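Local atomic coordinates of 11S globulin (Wrightia tinctoria, PDB entry 5WXU), a protein that probably serves as a hexameric seed storage reserve and binds the plant hormone auxin (indole-3-acetic acid). Residues V259-R262 with D263-L267; L431-W434 with I435-Q439; Y321-P324 with I325-K328; L221-V225 with F226-D230. One frame throughout, in Å; residues are numbered along the deposited sequence.

From the N terminus the contacts come in series, and none nests within or crosses another; each is a single unbroken stretch, three of them turns or loop ends and interaction 2 a run of helix. Interaction 4 turns the chain from strand 221-224 toward helix 231-238. Interaction 1 rounds a turn after strand 258-260, in the same sheet, its centre about 24 Å from that of interaction 4, and both touch the same neighbouring subunit. Interaction 3, the nearest of the four to the chain's centre, closes the loop between strand 313-318 and helix 325-329 in the second cupin domain. Interaction 2 lies in that domain too, within helix 431-438, its centre about 67 Å from that of interaction 1.

Interaction 1 of 4, residues V259-R262 with D263-L267; sequences VRVR and DGLRL
Val261 and Gly264 close a type I beta turn through which the chain bends away just after strand 258-260. Their CA atoms stand 5.4 Å apart, and the hydrogen bond across the turn, from Gly264 N to Val261 O, is weak at 3.3 Å although nearly straight. Gly264 leaves the turn with a positive phi of 86°, a backbone shape in which a CB would be jammed against the carbonyl oxygen of Asp263, so the bend itself calls for a residue without a side chain. Val261 points toward the outgoing chain. Its CG1 lies anti to the backbone N (chi1 -176°), which turns this methyl onto the backbone there: CG1 sits 3.5 Å from Gly264 C and 3.6 Å from Leu265 N. Val261 CG1 meets Leu265 CB more loosely, at 4.4 Å. At the apex, Arg262 and Asp263 run side by side in the same direction and form a salt bridge between neighbours, with Arg262 NE 3.3 Å from Asp263 OD2. The oxygen lies at the guanidinium edge, nearly in its plane, and is met on its syn side but from out of the carboxylate plane, the two flat groups being turned 76° apart. Arg262 is poorly ordered, consistent with a solvent-side pairing that holds it only lightly. On the buried side Val261 packs on Leu92 and Tyr171, and Tyr171 OH bonds to Leu265 N; Asn436 of a neighbouring subunit also reaches Val261. This is a type I turn following a strand paired with strand 91-98 in the N-terminal cupin domain, set where that domain meets the next subunit.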
loop_
_atom_site.group_PDB
_atom_site.type_symbol
_atom_site.label_atom_id
_atom_site.label_comp_id
_atom_site.label_asym_id
_atom_site.label_seq_id
_atom_site.Cartn_x
_atom_site.Cartn_y
_atom_site.Cartn_z
ATOM N N VAL B 259 -28.993 -31.433 7.100
ATOM C CA VAL B 259 -29.336 -32.699 7.790
ATOM C C VAL B 259 -29.605 -32.515 9.274
ATOM O O VAL B 259 -28.981 -31.692 9.988
ATOM C CB VAL B 259 -28.264 -33.736 7.588
ATOM C CG1 VAL B 259 -28.021 -33.942 6.098
ATOM C CG2 VAL B 259 -26.961 -33.404 8.318
ATOM N N ARG B 260 -30.519 -33.337 9.800
ATOM C CA ARG B 260 -30.850 -33.300 11.196
ATOM C C ARG B 260 -29.846 -34.012 12.014
ATOM O O ARG B 260 -29.498 -35.125 11.715
ATOM C CB ARG B 260 -32.184 -33.994 11.442
ATOM C CG ARG B 260 -32.554 -33.977 12.931
ATOM C CD ARG B 260 -34.050 -33.757 13.149
ATOM N NE ARG B 260 -34.431 -32.398 12.752
ATOM C CZ ARG B 260 -35.137 -32.057 11.665
ATOM N NH1 ARG B 260 -35.600 -32.970 10.799
ATOM N NH2 ARG B 260 -35.388 -30.764 11.440
ATOM N N VAL B 261 -29.390 -33.396 13.080
ATOM C CA VAL B 261 -28.508 -34.027 14.025
ATOM C C VAL B 261 -29.390 -34.257 15.278
ATOM O O VAL B 261 -29.710 -33.315 15.995
ATOM C CB VAL B 261 -27.316 -33.117 14.357
ATOM C CG1 VAL B 261 -26.302 -33.792 15.297
ATOM C CG2 VAL B 261 -26.678 -32.636 13.060
ATOM N N ARG B 262 -29.757 -35.512 15.541
ATOM C CA ARG B 262 -30.863 -35.789 16.478
ATOM C C ARG B 262 -30.547 -35.380 17.906
ATOM O O ARG B 262 -31.389 -34.765 18.564
ATOM C CB ARG B 262 -31.318 -37.282 16.410
ATOM C CG ARG B 262 -30.241 -38.327 16.756
ATOM C CD ARG B 262 -30.740 -39.781 16.780
ATOM N NE ARG B 262 -31.020 -40.281 18.138
ATOM C CZ ARG B 262 -31.365 -41.540 18.444
ATOM N NH1 ARG B 262 -31.488 -42.472 17.501
ATOM N NH2 ARG B 262 -31.594 -41.882 19.715
ATOM N N ASP B 263 -29.336 -35.691 18.372
ATOM C CA ASP B 263 -28.951 -35.451 19.757
ATOM C C ASP B 263 -28.105 -34.196 19.897
ATOM O O ASP B 263 -27.479 -33.997 20.924
ATOM C CB ASP B 263 -28.179 -36.663 20.320
ATOM C CG ASP B 263 -28.975 -37.978 20.183
ATOM O OD1 ASP B 263 -28.357 -39.037 19.897
ATOM O OD2 ASP B 263 -30.230 -37.917 20.296
ATOM N N GLY B 264 -28.062 -33.358 18.863
ATOM C CA GLY B 264 -27.222 -32.161 18.925
ATOM C C GLY B 264 -25.761 -32.424 18.495
ATOM O O GLY B 264 -25.128 -33.422 18.833
ATOM N N LEU B 265 -25.215 -31.455 17.788
ATOM C CA LEU B 265 -23.824 -31.512 17.286
ATOM C C LEU B 265 -22.830 -31.384 18.419
ATOM O O LEU B 265 -22.969 -30.521 19.263
ATOM C CB LEU B 265 -23.644 -30.388 16.259
ATOM C CG LEU B 265 -22.408 -30.472 15.374
ATOM C CD1 LEU B 265 -22.432 -31.715 14.484
ATOM C CD2 LEU B 265 -22.341 -29.181 14.595
ATOM N N ARG B 266 -21.821 -32.235 18.427
ATOM C CA ARG B 266 -20.801 -32.283 19.435
ATOM C C ARG B 266 -19.575 -31.613 18.778
ATOM O O ARG B 266 -19.210 -31.975 17.709
ATOM C CB ARG B 266 -20.531 -33.746 19.846
ATOM C CG ARG B 266 -21.823 -34.486 20.290
ATOM C CD ARG B 266 -21.810 -36.042 20.269
ATOM N NE ARG B 266 -21.658 -36.689 18.930
ATOM C CZ ARG B 266 -21.214 -37.950 18.689
ATOM N NH1 ARG B 266 -20.850 -38.786 19.680
ATOM N NH2 ARG B 266 -21.120 -38.393 17.435
ATOM N N LEU B 267 -19.027 -30.591 19.398
ATOM C CA LEU B 267 -17.786 -29.955 18.879
ATOM C C LEU B 267 -16.980 -29.405 20.024
ATOM O O LEU B 267 -17.423 -29.458 21.193
ATOM C CB LEU B 267 -18.119 -28.921 17.806
ATOM C CG LEU B 267 -19.278 -27.958 18.045
ATOM C CD1 LEU B 267 -18.875 -26.950 19.079
ATOM C CD2 LEU B 267 -19.619 -27.216 16.773
#

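Interaction 2 of 4, residues L431-W434 with I435-Q439; sequences LDVW and INVFQ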
loop_
_atom_site.group_PDB
_atom_site.type_symbol
_atom_site.label_atom_id
_atom_site.label_comp_id
_atom_site.label_asym_id
_atom_site.label_seq_id
_atom_site.Cartn_x
_atom_site.Cartn_y
_atom_site.Cartn_z
ATOM N N LEU B 431 -25.666 29.176 -3.592
ATOM C CA LEU B 431 -27.101 29.475 -3.694
ATOM C C LEU B 431 -27.502 30.028 -5.061
ATOM O O LEU B 431 -28.549 29.641 -5.607
ATOM C CB LEU B 431 -27.529 30.589 -2.722
ATOM C CG LEU B 431 -28.324 30.464 -1.449
ATOM C CD1 LEU B 431 -28.831 31.867 -1.132
ATOM C CD2 LEU B 431 -29.414 29.420 -1.328
ATOM N N ASP B 432 -26.649 30.892 -5.625
ATOM C CA ASP B 432 -26.981 31.529 -6.896
ATOM C C ASP B 432 -27.001 30.587 -8.090
ATOM O O ASP B 432 -27.645 30.844 -9.150
ATOM C CB ASP B 432 -26.073 32.733 -7.159
ATOM C CG ASP B 432 -26.745 33.805 -8.081
ATOM O OD1 ASP B 432 -27.990 33.869 -8.114
ATOM O OD2 ASP B 432 -25.985 34.537 -8.725
ATOM N N VAL B 433 -26.301 29.445 -7.948
ATOM C CA VAL B 433 -26.442 28.393 -8.975
ATOM C C VAL B 433 -27.864 27.853 -8.977
ATOM O O VAL B 433 -28.463 27.737 -10.059
ATOM C CB VAL B 433 -25.411 27.232 -8.792
ATOM C CG1 VAL B 433 -25.695 26.026 -9.666
ATOM C CG2 VAL B 433 -24.010 27.711 -9.080
ATOM N N TRP B 434 -28.415 27.568 -7.802
ATOM C CA TRP B 434 -29.781 27.009 -7.719
ATOM C C TRP B 434 -30.808 28.102 -8.082
ATOM O O TRP B 434 -31.799 27.803 -8.702
ATOM C CB TRP B 434 -30.037 26.486 -6.351
ATOM C CG TRP B 434 -29.061 25.387 -5.892
ATOM C CD1 TRP B 434 -28.448 25.330 -4.673
ATOM C CD2 TRP B 434 -28.710 24.179 -6.573
ATOM N NE1 TRP B 434 -27.724 24.167 -4.541
ATOM C CE2 TRP B 434 -27.816 23.462 -5.719
ATOM C CE3 TRP B 434 -28.992 23.669 -7.837
ATOM C CZ2 TRP B 434 -27.267 22.229 -6.073
ATOM C CZ3 TRP B 434 -28.399 22.432 -8.235
ATOM C CH2 TRP B 434 -27.562 21.713 -7.330
ATOM N N ILE B 435 -30.528 29.321 -7.674
ATOM C CA ILE B 435 -31.430 30.458 -8.063
ATOM C C ILE B 435 -31.621 30.451 -9.572
ATOM O O ILE B 435 -32.765 30.448 -10.057
ATOM C CB ILE B 435 -30.890 31.801 -7.569
ATOM C CG1 ILE B 435 -31.160 31.947 -6.061
ATOM C CG2 ILE B 435 -31.432 32.992 -8.436
ATOM C CD1 ILE B 435 -30.257 32.943 -5.374
ATOM N N ASN B 436 -30.513 30.371 -10.321
ATOM C CA ASN B 436 -30.556 30.370 -11.756
ATOM C C ASN B 436 -31.031 29.099 -12.422
ATOM O O ASN B 436 -31.792 29.132 -13.421
ATOM C CB ASN B 436 -29.219 30.813 -12.319
ATOM C CG ASN B 436 -28.998 32.285 -12.148
ATOM O OD1 ASN B 436 -29.443 33.098 -13.009
ATOM N ND2 ASN B 436 -28.311 32.680 -11.065
ATOM N N VAL B 437 -30.605 27.944 -11.911
ATOM C CA VAL B 437 -31.049 26.722 -12.520
ATOM C C VAL B 437 -32.524 26.429 -12.311
ATOM O O VAL B 437 -33.224 25.951 -13.219
ATOM C CB VAL B 437 -30.186 25.524 -11.972
ATOM C CG1 VAL B 437 -30.774 24.224 -12.407
ATOM C CG2 VAL B 437 -28.750 25.697 -12.431
ATOM N N PHE B 438 -32.988 26.635 -11.085
ATOM C CA PHE B 438 -34.337 26.254 -10.680
ATOM C C PHE B 438 -35.340 27.415 -10.794
ATOM O O PHE B 438 -36.531 27.160 -10.676
ATOM C CB PHE B 438 -34.410 25.781 -9.223
ATOM C CG PHE B 438 -33.519 24.572 -8.900
ATOM C CD1 PHE B 438 -33.306 23.578 -9.839
ATOM C CD2 PHE B 438 -32.952 24.473 -7.630
ATOM C CE1 PHE B 438 -32.488 22.458 -9.483
ATOM C CE2 PHE B 438 -32.150 23.397 -7.282
ATOM C CZ PHE B 438 -31.923 22.400 -8.197
ATOM N N GLN B 439 -34.862 28.607 -11.117
ATOM C CA GLN B 439 -35.693 29.805 -11.181
ATOM C C GLN B 439 -36.416 30.089 -9.861
ATOM O O GLN B 439 -37.650 30.288 -9.787
ATOM C CB GLN B 439 -36.586 29.688 -12.428
ATOM C CG GLN B 439 -35.717 29.702 -13.694
ATOM C CD GLN B 439 -36.501 29.865 -14.953
ATOM O OE1 GLN B 439 -37.455 29.113 -15.197
ATOM N NE2 GLN B 439 -36.125 30.852 -15.751
HETATM O O HOH W 1 -28.765 35.359 -10.154
#
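Trp434 and Phe438 lie side by side, pointing the same way, because each carries its CG anti to the carbonyl carbon (chi1 -59° in both) one helical turn apart. The six-membered ring of Trp434 and the Phe438 ring are almost parallel, 3° between planes, yet slid so that they barely overlap, with centroids 4.9 Å apart. Packing is tight where they meet: Trp434 CE3 is 3.2 Å from Phe438 CZ. The indole is held at its other end by NE1, which bonds to Ile426 O. Replacing Phe438 by an alanine is likely to leave a gap beside the indole and beside Leu248 of a neighbouring subunit.

The same i to i+4 spacing, that of an alpha-helix near the auxin-binding Arg427 of the C-terminal cupin domain, pairs Asp432 with Asn436. Asp432 O is gripped from opposite faces of its plane, by Asn436 N at 3.1 Å and by Asn436 ND2 at 2.7 Å, the latter almost straight (171°). The two side chains cross obliquely, and a water joins them, donating to Asp432 OD1 at 2.6 Å and accepting from Asn436 ND2 at 2.9 Å. Asp432 OD1 also forms a salt bridge with Arg266 of a neighbouring subunit. On another side of the helix Val433 CG1 meets Val437 CG2 at 4.1 Å.

Interaction 3 of 4, residues Y321-P324 with I325-K328; sequences YNLP and ILRK. With PO4 (phosphate ion), chain O.
Leu323 packs against both Leu326 and Ile325, and this apolar corner is the close part of the contact. Leu323 CG stands opposite its backbone N (chi1 178°), which brings CD2 to 3.9 Å from Leu326 CG, the two leucines crossing at about a right angle. Ile325 instead runs alongside, its CG2 4.0 Å from Leu323 CG. Two backbone bonds, each spanning three residues, support the corner: Leu326 N to Leu323 O at 3.1 Å and Arg327 N to Pro324 O at 3.0 Å, both donors standing well above the carbonyl planes.

The other side is looser. Lys328 N is 4.3 Å from Pro324 O, and a water links them, donating to Pro324 O at 2.8 Å and accepting a weak bond from Lys328 N. The side chains of Arg327 and Lys328 lead away from the turn. Tyr321 OH meets a phosphate, probably from the crystallisation liquor, at the edge of its ring; that hydrogen bond is modelled so short that its length is doubtful. Lys415 of the same chain and Thr289 of a neighbouring subunit also bond to the ion.

In the fold, Leu323 and Leu326 rest on Leu318 of strand 313-318, while Ile325 and Leu326 reach Ala161 of strand 158-162, so helix 325-329 touches a strand from each cupin domain.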
loop_
_atom_site.group_PDB
_atom_site.type_symbol
_atom_site.label_atom_id
_atom_site.label_comp_id
_atom_site.label_asym_id
_atom_site.label_seq_id
_atom_site.Cartn_x
_atom_site.Cartn_y
_atom_site.Cartn_z
ATOM N N TYR B 321 -13.488 0.175 7.525
ATOM C CA TYR B 321 -13.011 0.882 8.716
ATOM C C TYR B 321 -13.455 0.224 10.033
ATOM O O TYR B 321 -13.079 0.633 11.133
ATOM C CB TYR B 321 -13.410 2.333 8.694
ATOM C CG TYR B 321 -12.732 3.132 7.650
ATOM C CD1 TYR B 321 -11.386 3.450 7.760
ATOM C CD2 TYR B 321 -13.443 3.684 6.623
ATOM C CE1 TYR B 321 -10.769 4.236 6.804
ATOM C CE2 TYR B 321 -12.841 4.469 5.662
ATOM C CZ TYR B 321 -11.509 4.755 5.770
ATOM O OH TYR B 321 -10.890 5.539 4.801
ATOM N N ASN B 322 -14.297 -0.804 9.915
ATOM C CA ASN B 322 -14.887 -1.567 10.988
ATOM C C ASN B 322 -14.391 -2.992 10.917
ATOM O O ASN B 322 -13.860 -3.527 11.850
ATOM C CB ASN B 322 -16.461 -1.551 10.960
ATOM C CG ASN B 322 -17.052 -0.166 10.662
ATOM O OD1 ASN B 322 -18.037 0.042 9.820
ATOM N ND2 ASN B 322 -16.471 0.834 11.350
ATOM N N LEU B 323 -14.575 -3.613 9.777
ATOM C CA LEU B 323 -14.283 -5.014 9.619
ATOM C C LEU B 323 -13.258 -5.158 8.492
ATOM O O LEU B 323 -13.588 -5.042 7.331
ATOM C CB LEU B 323 -15.593 -5.767 9.253
ATOM C CG LEU B 323 -15.591 -7.274 8.987
ATOM C CD1 LEU B 323 -15.001 -7.987 10.174
ATOM C CD2 LEU B 323 -16.944 -7.785 8.584
ATOM N N PRO B 324 -11.997 -5.522 8.816
ATOM C CA PRO B 324 -10.917 -5.449 7.870
ATOM C C PRO B 324 -11.033 -6.260 6.629
ATOM O O PRO B 324 -10.661 -5.797 5.554
ATOM C CB PRO B 324 -9.656 -5.885 8.690
ATOM C CG PRO B 324 -10.045 -5.694 10.046
ATOM C CD PRO B 324 -11.526 -5.686 10.189
ATOM N N ILE B 325 -11.602 -7.461 6.747
ATOM C CA ILE B 325 -11.720 -8.388 5.586
ATOM C C ILE B 325 -12.574 -7.811 4.447
ATOM O O ILE B 325 -12.412 -8.178 3.292
ATOM C CB ILE B 325 -12.232 -9.779 6.022
ATOM C CG1 ILE B 325 -11.941 -10.805 4.933
ATOM C CG2 ILE B 325 -13.657 -9.736 6.501
ATOM C CD1 ILE B 325 -12.279 -12.231 5.371
ATOM N N LEU B 326 -13.424 -6.858 4.788
ATOM C CA LEU B 326 -14.206 -6.167 3.753
ATOM C C LEU B 326 -13.399 -5.410 2.739
ATOM O O LEU B 326 -13.815 -5.244 1.610
ATOM C CB LEU B 326 -15.241 -5.241 4.363
ATOM C CG LEU B 326 -16.371 -5.885 5.208
ATOM C CD1 LEU B 326 -17.320 -4.868 5.787
ATOM C CD2 LEU B 326 -17.156 -6.959 4.437
ATOM N N ARG B 327 -12.185 -4.979 3.114
ATOM C CA ARG B 327 -11.327 -4.313 2.153
ATOM C C ARG B 327 -10.922 -5.241 1.028
ATOM O O ARG B 327 -10.996 -4.871 -0.122
ATOM C CB ARG B 327 -10.071 -3.812 2.875
ATOM C CG ARG B 327 -9.056 -3.105 2.019
ATOM C CD ARG B 327 -9.491 -1.727 1.757
ATOM N NE ARG B 327 -8.462 -0.920 1.125
ATOM C CZ ARG B 327 -8.718 0.228 0.507
ATOM N NH1 ARG B 327 -9.963 0.693 0.444
ATOM N NH2 ARG B 327 -7.739 0.906 -0.070
ATOM N N LYS B 328 -10.594 -6.494 1.337
ATOM C CA LYS B 328 -10.203 -7.531 0.342
ATOM C C LYS B 328 -11.424 -7.911 -0.507
ATOM O O LYS B 328 -11.331 -8.073 -1.734
ATOM C CB LYS B 328 -9.751 -8.776 1.124
ATOM C CG LYS B 328 -9.533 -10.117 0.388
ATOM C CD LYS B 328 -9.230 -11.234 1.409
ATOM C CE LYS B 328 -9.270 -12.653 0.824
ATOM N NZ LYS B 328 -8.106 -12.965 -0.064
HETATM P P PO4 O . -13.021 7.006 2.428
HETATM O O1 PO4 O . -11.924 5.981 2.640
HETATM O O2 PO4 O . -14.411 6.469 2.498
HETATM O O3 PO4 O . -12.722 7.952 3.598
HETATM O O4 PO4 O . -12.752 7.633 1.063
HETATM O O HOH W 2 -8.916 -7.037 3.729
#

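Interaction 4 of 4, residues L221-V225 with F226-D230; sequences LWNNV and FQPLD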
loop_
_atom_site.group_PDB
_atom_site.type_symbol
_atom_site.label_atom_id
_atom_site.label_comp_id
_atom_site.label_asym_id
_atom_site.label_seq_id
_atom_site.Cartn_x
_atom_site.Cartn_y
_atom_site.Cartn_z
ATOM N N LEU B 221 -25.869 -24.796 -10.471
ATOM C CA LEU B 221 -24.609 -25.473 -10.358
ATOM C C LEU B 221 -24.427 -25.759 -8.890
ATOM O O LEU B 221 -23.929 -24.915 -8.147
ATOM C CB LEU B 221 -23.510 -24.584 -10.947
ATOM C CG LEU B 221 -23.665 -24.163 -12.428
ATOM C CD1 LEU B 221 -22.552 -23.182 -12.877
ATOM C CD2 LEU B 221 -23.724 -25.372 -13.361
ATOM N N TRP B 222 -24.905 -26.920 -8.451
ATOM C CA TRP B 222 -24.991 -27.269 -7.072
ATOM C C TRP B 222 -24.689 -28.753 -6.991
ATOM O O TRP B 222 -25.408 -29.557 -7.567
ATOM C CB TRP B 222 -26.404 -26.914 -6.563
ATOM C CG TRP B 222 -26.703 -27.088 -5.148
ATOM C CD1 TRP B 222 -26.308 -28.143 -4.362
ATOM C CD2 TRP B 222 -27.524 -26.242 -4.297
ATOM N NE1 TRP B 222 -26.823 -27.993 -3.079
ATOM C CE2 TRP B 222 -27.610 -26.874 -3.032
ATOM C CE3 TRP B 222 -28.274 -25.061 -4.519
ATOM C CZ2 TRP B 222 -28.293 -26.305 -1.942
ATOM C CZ3 TRP B 222 -29.015 -24.493 -3.408
ATOM C CH2 TRP B 222 -28.994 -25.122 -2.145
ATOM N N ASN B 223 -23.644 -29.142 -6.304
ATOM C CA ASN B 223 -23.161 -30.483 -6.437
ATOM C C ASN B 223 -22.349 -30.931 -5.212
ATOM O O ASN B 223 -21.643 -30.131 -4.590
ATOM C CB ASN B 223 -22.160 -30.385 -7.637
ATOM C CG ASN B 223 -21.618 -31.700 -8.097
ATOM O OD1 ASN B 223 -22.391 -32.657 -8.305
ATOM N ND2 ASN B 223 -20.264 -31.772 -8.306
ATOM N N ASN B 224 -22.443 -32.216 -4.859
ATOM C CA ASN B 224 -21.552 -32.864 -3.946
ATOM C C ASN B 224 -20.236 -33.176 -4.699
ATOM O O ASN B 224 -20.207 -34.033 -5.626
ATOM C CB ASN B 224 -22.167 -34.189 -3.425
ATOM C CG ASN B 224 -21.245 -34.977 -2.533
ATOM O OD1 ASN B 224 -20.045 -34.741 -2.444
ATOM N ND2 ASN B 224 -21.821 -35.998 -1.829
ATOM N N VAL B 225 -19.160 -32.496 -4.335
ATOM C CA VAL B 225 -17.884 -32.620 -5.096
ATOM C C VAL B 225 -17.216 -33.969 -5.116
ATOM O O VAL B 225 -16.330 -34.197 -5.979
ATOM C CB VAL B 225 -16.784 -31.571 -4.633
ATOM C CG1 VAL B 225 -17.293 -30.200 -4.807
ATOM C CG2 VAL B 225 -16.207 -31.791 -3.288
ATOM N N PHE B 226 -17.633 -34.873 -4.205
ATOM C CA PHE B 226 -17.077 -36.197 -4.147
ATOM C C PHE B 226 -17.728 -37.125 -5.160
ATOM O O PHE B 226 -17.107 -38.085 -5.563
ATOM C CB PHE B 226 -17.241 -36.787 -2.753
ATOM C CG PHE B 226 -16.527 -36.021 -1.668
ATOM C CD1 PHE B 226 -15.165 -35.871 -1.712
ATOM C CD2 PHE B 226 -17.235 -35.417 -0.620
ATOM C CE1 PHE B 226 -14.503 -35.139 -0.746
ATOM C CE2 PHE B 226 -16.584 -34.681 0.345
ATOM C CZ PHE B 226 -15.201 -34.590 0.310
ATOM N N GLN B 227 -18.943 -36.798 -5.596
ATOM C CA GLN B 227 -19.655 -37.609 -6.579
ATOM C C GLN B 227 -18.961 -37.812 -7.918
ATOM O O GLN B 227 -18.986 -38.921 -8.421
ATOM C CB GLN B 227 -21.103 -37.091 -6.775
ATOM C CG GLN B 227 -21.919 -37.429 -5.539
ATOM C CD GLN B 227 -23.374 -36.992 -5.590
ATOM O OE1 GLN B 227 -23.824 -36.415 -6.564
ATOM N NE2 GLN B 227 -24.151 -37.401 -4.568
ATOM N N PRO B 228 -18.379 -36.753 -8.529
ATOM C CA PRO B 228 -17.748 -36.966 -9.873
ATOM C C PRO B 228 -16.386 -37.575 -9.865
ATOM O O PRO B 228 -15.672 -37.452 -10.842
ATOM C CB PRO B 228 -17.723 -35.554 -10.466
ATOM C CG PRO B 228 -17.758 -34.626 -9.293
ATOM C CD PRO B 228 -18.631 -35.312 -8.270
ATOM N N LEU B 229 -15.983 -38.242 -8.789
ATOM C CA LEU B 229 -14.666 -38.818 -8.622
ATOM C C LEU B 229 -14.792 -40.356 -8.512
ATOM O O LEU B 229 -15.844 -40.927 -8.047
ATOM C CB LEU B 229 -14.028 -38.263 -7.362
ATOM C CG LEU B 229 -13.867 -36.718 -7.328
ATOM C CD1 LEU B 229 -13.255 -36.209 -6.043
ATOM C CD2 LEU B 229 -13.014 -36.269 -8.512
ATOM N N ASP B 230 -13.711 -41.043 -8.877
ATOM C CA ASP B 230 -13.607 -42.502 -8.709
ATOM C C ASP B 230 -13.371 -42.780 -7.259
ATOM O O ASP B 230 -12.386 -42.338 -6.690
ATOM C CB ASP B 230 -12.430 -43.014 -9.548
ATOM C CG ASP B 230 -12.156 -44.495 -9.401
ATOM O OD1 ASP B 230 -12.741 -45.199 -8.535
ATOM O OD2 ASP B 230 -11.384 -44.974 -10.244
HETATM O O HOH W 3 -24.795 -33.532 -5.472
#
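Asn224 bonds forward twice: its carbonyl O accepts from Gln227 N at 3.0 Å, and its side-chain OD1 accepts from Phe226 N, also at 3.0 Å. The first closes a type I beta turn and the second an Asx turn inside it, leading the chain off strand 221-224; a second type I turn, Phe226 to Leu229, follows before helix 231-238. Both donors stand above the planes of the oxygens they meet. With chi1 at 176° the Asn224 amide swings away from its own backbone N and OD1 comes round to the turn, while the buried ND2 is satisfied by Gly204 O and Leu248 O. A leucine here would probably leave Phe226 N without this acceptor and the two carbonyls without their amide partner.

Next comes Gln227, whose extended chain crosses Asn224 at about a right angle, CD lying 3.7 Å from Asn224 CB. Its NE2 bonds to Gln249 O and Asn205 OD1, and a water ties its OE1 to Asn224 N, 2.8 Å from that nitrogen. Outward again, the Phe226 ring stands nearly perpendicular to the Asn224 amide (82°), with Phe226 CD2 3.4 Å from Asn224 OD1, and Val225 CG2 sits over one ring face. Leu229 and Phe226 both pack on Leu234, and Ser371 of a neighbouring subunit touches Pro228. The proline ring fits against the turn's backbone, its CD 3.3 Å from Asn224 O and 3.4 Å from Val225 O.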